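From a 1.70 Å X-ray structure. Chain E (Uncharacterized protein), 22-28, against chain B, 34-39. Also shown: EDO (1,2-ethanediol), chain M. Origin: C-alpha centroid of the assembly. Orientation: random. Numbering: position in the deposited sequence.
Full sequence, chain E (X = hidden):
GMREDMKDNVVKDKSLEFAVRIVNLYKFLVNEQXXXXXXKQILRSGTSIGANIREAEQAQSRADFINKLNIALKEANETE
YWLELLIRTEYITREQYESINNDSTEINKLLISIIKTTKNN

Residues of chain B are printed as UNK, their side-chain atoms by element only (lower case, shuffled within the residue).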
ATOM      1  N   ILE E  22       0.497  10.476  18.010  1.00 15.33           N
ATOM      2  CA  ILE E  22      -0.144  10.146  16.743  1.00 14.98           C
ATOM      3  C   ILE E  22      -0.760   8.736  16.811  1.00 13.51           C
ATOM      4  O   ILE E  22      -1.871   8.531  16.345  1.00 15.43           O
ATOM      5  CB  ILE E  22       0.868  10.318  15.599  1.00 14.95           C
ATOM      6  CG1 ILE E  22       1.155  11.817  15.377  1.00 17.12           C
ATOM      7  CG2 ILE E  22       0.379   9.678  14.286  1.00 18.85           C
ATOM      8  CD1 ILE E  22      -0.061  12.647  14.834  1.00 18.22           C
ATOM      9  N   VAL E  23      -0.070   7.791  17.433  1.00 14.21           N
ATOM     10  CA  VAL E  23      -0.630   6.455  17.609  1.00 13.16           C
ATOM     11  C   VAL E  23      -1.921   6.543  18.410  1.00 13.33           C
ATOM     12  O   VAL E  23      -2.934   5.928  18.085  1.00 15.85           O
ATOM     13  CB  VAL E  23       0.376   5.504  18.297  1.00 16.81           C
ATOM     14  CG1 VAL E  23      -0.301   4.242  18.756  1.00 14.90           C
ATOM     15  CG2 VAL E  23       1.537   5.173  17.308  1.00 15.07           C
ATOM     16  N   ASN E  24      -1.892   7.329  19.475  1.00 15.12           N
ATOM     17  CA  ASN E  24      -3.083   7.455  20.293  1.00 14.83           C
ATOM     18  C   ASN E  24      -4.214   8.223  19.601  1.00 16.28           C
ATOM     19  O   ASN E  24      -5.408   7.884  19.740  1.00 16.12           O
ATOM     20  CB  ASN E  24      -2.715   8.091  21.620  1.00 18.08           C
ATOM     21  CG  ASN E  24      -1.992   7.114  22.536  1.00 21.88           C
ATOM     22  OD1 ASN E  24      -2.209   5.883  22.448  1.00 26.64           O
ATOM     23  ND2 ASN E  24      -1.144   7.635  23.427  1.00 25.78           N
ATOM     24  N   LEU E  25      -3.859   9.240  18.834  1.00 15.33           N
ATOM     25  CA  LEU E  25      -4.871   9.926  17.983  1.00 16.19           C
ATOM     26  C   LEU E  25      -5.493   8.971  16.976  1.00 16.24           C
ATOM     27  O   LEU E  25      -6.718   8.978  16.770  1.00 15.87           O
ATOM     28  CB  LEU E  25      -4.250  11.117  17.220  1.00 16.45           C
ATOM     29  CG  LEU E  25      -5.150  11.826  16.203  1.00 15.98           C
ATOM     30  CD1 LEU E  25      -6.375  12.442  16.888  1.00 18.52           C
ATOM     31  CD2 LEU E  25      -4.381  12.879  15.399  1.00 18.23           C
ATOM     32  N   TYR E  26      -4.666   8.146  16.333  1.00 15.25           N
ATOM     33  CA  TYR E  26      -5.198   7.121  15.425  1.00 16.54           C
ATOM     34  C   TYR E  26      -6.261   6.218  16.097  1.00 16.16           C
ATOM     35  O   TYR E  26      -7.376   5.997  15.579  1.00 15.43           O
ATOM     36  CB  TYR E  26      -4.042   6.296  14.812  1.00 16.55           C
ATOM     37  CG  TYR E  26      -4.546   5.190  13.934  1.00 14.56           C
ATOM     38  CD1 TYR E  26      -4.932   5.441  12.612  1.00 15.85           C
ATOM     39  CD2 TYR E  26      -4.689   3.892  14.421  1.00 15.12           C
ATOM     40  CE1 TYR E  26      -5.436   4.409  11.798  1.00 16.18           C
ATOM     41  CE2 TYR E  26      -5.192   2.886  13.617  1.00 17.34           C
ATOM     42  CZ  TYR E  26      -5.560   3.145  12.303  1.00 16.54           C
ATOM     43  OH  TYR E  26      -6.081   2.100  11.539  1.00 19.92           O
ATOM     44  N   LYS E  27      -5.934   5.714  17.271  1.00 15.13           N
ATOM     45  CA  LYS E  27      -6.843   4.840  18.036  1.00 15.94           C
ATOM     46  C   LYS E  27      -8.150   5.550  18.400  1.00 16.40           C
ATOM     47  O   LYS E  27      -9.232   4.979  18.304  1.00 16.80           O
ATOM     48  CB  LYS E  27      -6.113   4.330  19.275  1.00 14.67           C
ATOM     49  CG  LYS E  27      -4.984   3.367  18.922  1.00 18.26           C
ATOM     50  CD  LYS E  27      -4.150   2.947  20.138  1.00 17.77           C
ATOM     51  CE  LYS E  27      -3.086   1.927  19.744  1.00 17.82           C
ATOM     52  NZ  LYS E  27      -2.406   1.208  20.877  1.00 15.91           N
ATOM     53  N   PHE E  28      -8.053   6.829  18.725  1.00 15.14           N
ATOM     54  CA  PHE E  28      -9.223   7.658  19.008  1.00 15.59           C
ATOM     55  C   PHE E  28     -10.086   7.797  17.764  1.00 14.71           C
ATOM     56  O   PHE E  28     -11.314   7.594  17.807  1.00 15.19           O
ATOM     57  CB  PHE E  28      -8.764   9.040  19.465  1.00 13.64           C
ATOM     58  CG  PHE E  28      -9.884  10.040  19.591  1.00 16.89           C
ATOM     59  CD1 PHE E  28     -10.769   9.972  20.647  1.00 19.25           C
ATOM     60  CD2 PHE E  28     -10.078  11.019  18.635  1.00 17.08           C
ATOM     61  CE1 PHE E  28     -11.808  10.877  20.757  1.00 17.67           C
ATOM     62  CE2 PHE E  28     -11.107  11.929  18.751  1.00 19.71           C
ATOM     63  CZ  PHE E  28     -11.963  11.859  19.799  1.00 18.67           C
TER
ATOM     64  N   UNK B  34      -4.378  -6.215  23.749  1.00 16.01           N
ATOM     65  CA  UNK B  34      -5.315  -5.625  22.807  1.00 15.83           C
ATOM     66  C   UNK B  34      -4.707  -4.400  22.093  1.00 16.27           C
ATOM     67  O   UNK B  34      -5.345  -3.363  21.966  1.00 16.13           O
ATOM     68  c   UNK B  34      -7.308  -6.441  24.207  1.00 19.14           C
ATOM     69  c   UNK B  34      -6.619  -5.243  23.507  1.00 14.70           C
ATOM     70  c   UNK B  34      -7.505  -7.576  23.260  1.00 21.31           C
ATOM     71  c   UNK B  34      -8.541  -8.577  23.731  1.00 26.90           C
ATOM     72  n   UNK B  34      -7.921  -9.627  24.503  1.00 24.24           N
ATOM     73  N   UNK B  35      -3.485  -4.566  21.605  1.00 14.68           N
ATOM     74  CA  UNK B  35      -2.744  -3.492  20.944  1.00 16.35           C
ATOM     75  C   UNK B  35      -2.587  -3.913  19.504  1.00 17.52           C
ATOM     76  O   UNK B  35      -1.953  -4.929  19.210  1.00 15.24           O
ATOM     77  c   UNK B  35      -1.365  -3.244  21.605  1.00 15.65           C
ATOM     78  o   UNK B  35       0.151  -2.391  19.406  1.00 15.70           O
ATOM     79  c   UNK B  35      -0.506  -1.530  19.969  1.00 17.82           C
ATOM     80  o   UNK B  35      -0.844  -0.439  19.432  1.00 14.64           O
ATOM     81  c   UNK B  35      -0.850  -1.823  21.410  1.00 18.32           C
ATOM     82  N   UNK B  36      -3.189  -3.147  18.610  1.00 16.29           N
ATOM     83  CA  UNK B  36      -3.302  -3.550  17.210  1.00 17.74           C
ATOM     84  C   UNK B  36      -2.508  -2.664  16.239  1.00 18.66           C
ATOM     85  O   UNK B  36      -2.429  -2.969  15.038  1.00 22.09           O
ATOM     86  c   UNK B  36      -7.149  -4.909  19.454  1.00 29.88           C
ATOM     87  c   UNK B  36      -5.727  -5.811  17.256  1.00 32.04           C
ATOM     88  c   UNK B  36      -6.550  -6.679  17.989  1.00 29.99           C
ATOM     89  c   UNK B  36      -5.616  -4.478  17.626  1.00 19.45           C
ATOM     90  c   UNK B  36      -4.769  -3.531  16.825  1.00 17.41           C
ATOM     91  c   UNK B  36      -7.238  -6.209  19.089  1.00 27.72           C
ATOM     92  c   UNK B  36      -6.332  -4.029  18.721  1.00 28.24           C
ATOM     93  N   UNK B  37      -1.926  -1.567  16.737  1.00 14.16           N
ATOM     94  CA  UNK B  37      -1.347  -0.557  15.838  1.00 14.02           C
ATOM     95  C   UNK B  37       0.164  -0.635  15.785  1.00 13.90           C
ATOM     96  O   UNK B  37       0.757  -0.901  14.714  1.00 14.87           O
ATOM     97  c   UNK B  37      -3.358   0.946  16.226  1.00 13.06           C
ATOM     98  c   UNK B  37      -1.843   0.882  16.232  1.00 13.29           C
ATOM     99  c   UNK B  37      -1.259   1.981  15.306  1.00 13.89           C
ATOM    100  N   UNK B  38       0.806  -0.446  16.935  1.00 13.79           N
ATOM    101  CA  UNK B  38       2.264  -0.588  17.005  1.00 14.60           C
ATOM    102  C   UNK B  38       2.647  -2.020  16.753  1.00 14.72           C
ATOM    103  O   UNK B  38       3.647  -2.288  16.078  1.00 16.23           O
ATOM    104  c   UNK B  38       2.815  -0.070  18.324  1.00 15.93           C
ATOM    105  c   UNK B  38       1.600   1.297  21.239  1.00 15.64           C
ATOM    106 se   UNK B  38       3.128   2.040  20.219  0.75 21.26          SE
ATOM    107  c   UNK B  38       2.694   1.415  18.428  1.00 15.80           C
ATOM    108  N   UNK B  39       1.835  -2.940  17.231  1.00 16.90           N
ATOM    109  CA  UNK B  39       2.063  -4.352  16.959  1.00 15.08           C
ATOM    110  C   UNK B  39       2.168  -4.685  15.446  1.00 15.21           C
ATOM    111  O   UNK B  39       3.104  -5.369  15.011  1.00 16.56           O
ATOM    112  o   UNK B  39      -0.345  -4.876  17.131  1.00 14.23           O
ATOM    113  c   UNK B  39       0.960  -5.182  17.617  1.00 14.65           C
TER
HETATM  114  C1  EDO M 121      -8.031  -1.575  21.345  1.00 20.22           C
HETATM  115  O1  EDO M 121      -7.805  -2.177  22.631  1.00 18.92           O
HETATM  116  C2  EDO M 121      -9.463  -1.156  21.107  1.00 28.86           C
HETATM  117  O2  EDO M 121      -9.862  -0.195  22.082  1.00 25.84           O
HETATM  118  O   HOH W   1      -4.707   0.002  22.127  1.00 20.04           O

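Position 34 has five side-chain atoms, four carbons in a row ending in a nitrogen. None of them reaches chain E. An unbranched chain with a terminal nitrogen is lysine, K34(B). It is the first residue after a helix to leave helical phi/psi, and its phi is positive. Its backbone O accepts a 2.8 Å hydrogen bond from O1 of the 1,2-ethanediol.

Position 35 has three carbons, and the third carries two oxygens. One oxygen lies 2.7 Å from NZ of K27(E). The residue is glutamate, E35(B), and the oxygen is OE2. The same OE2 accepts from the backbone N of position 37 at 3.1 Å. The backbone N of position 38 donates to OE2 of E35(B) at 3.0 Å. Together these bonds cap the helix that follows.

Position 36 has one carbon followed by a ring of six carbons, with no oxygen on the ring. The closest approach is 6.4 Å, from its CB to CE of K27(E), too far for contact. This is phenylalanine, F36(B). C1 of the ethanediol sits at the ring edge, 3.9 Å from CE2 of F36(B).

Position 37 has three carbons, one carrying the other two. Its CA-to-CB bond points toward chain E, and its carbons meet V23(E), Y26(E) and K27(E). A short fork without a polar atom is valine, V37(B).

Position 38 has three carbons and a selenium in an unbranched chain. Its carbons approach V23(E) and K27(E). The selenium identifies selenomethionine, M38(B). Its CG lies 4.1 Å from CG2 of V23(E), and its CE lies 4.0 Å from NZ of K27(E).

Position 39 has one carbon and one oxygen, and does not touch chain E. It is serine, S39(B). Its OG donates to the backbone O of E35(B) at 2.6 Å, and its N donates to OE1 of E35(B) at 2.8 Å.

The contact joins an apolar patch to one salt bridge. V37(B) packs against the chain E helix: its CG2 is 3.7 Å from CD2 of Y26(E), near the plane of the ring at its edge, and 3.7 Å from CE of K27(E). Its CG1 is 4.2 Å from CG1 of V23(E). K27(E) is extended, with chi2 to chi4 all t, so its amine passes V37(B) and reaches E35(B). There NZ donates to OE2, the oxygen already used in the cap. A water also accepts from NZ of K27(E), at 2.9 Å, and donates a weak bond to O of K34(B).

Chain B (34-39) KEFVMS
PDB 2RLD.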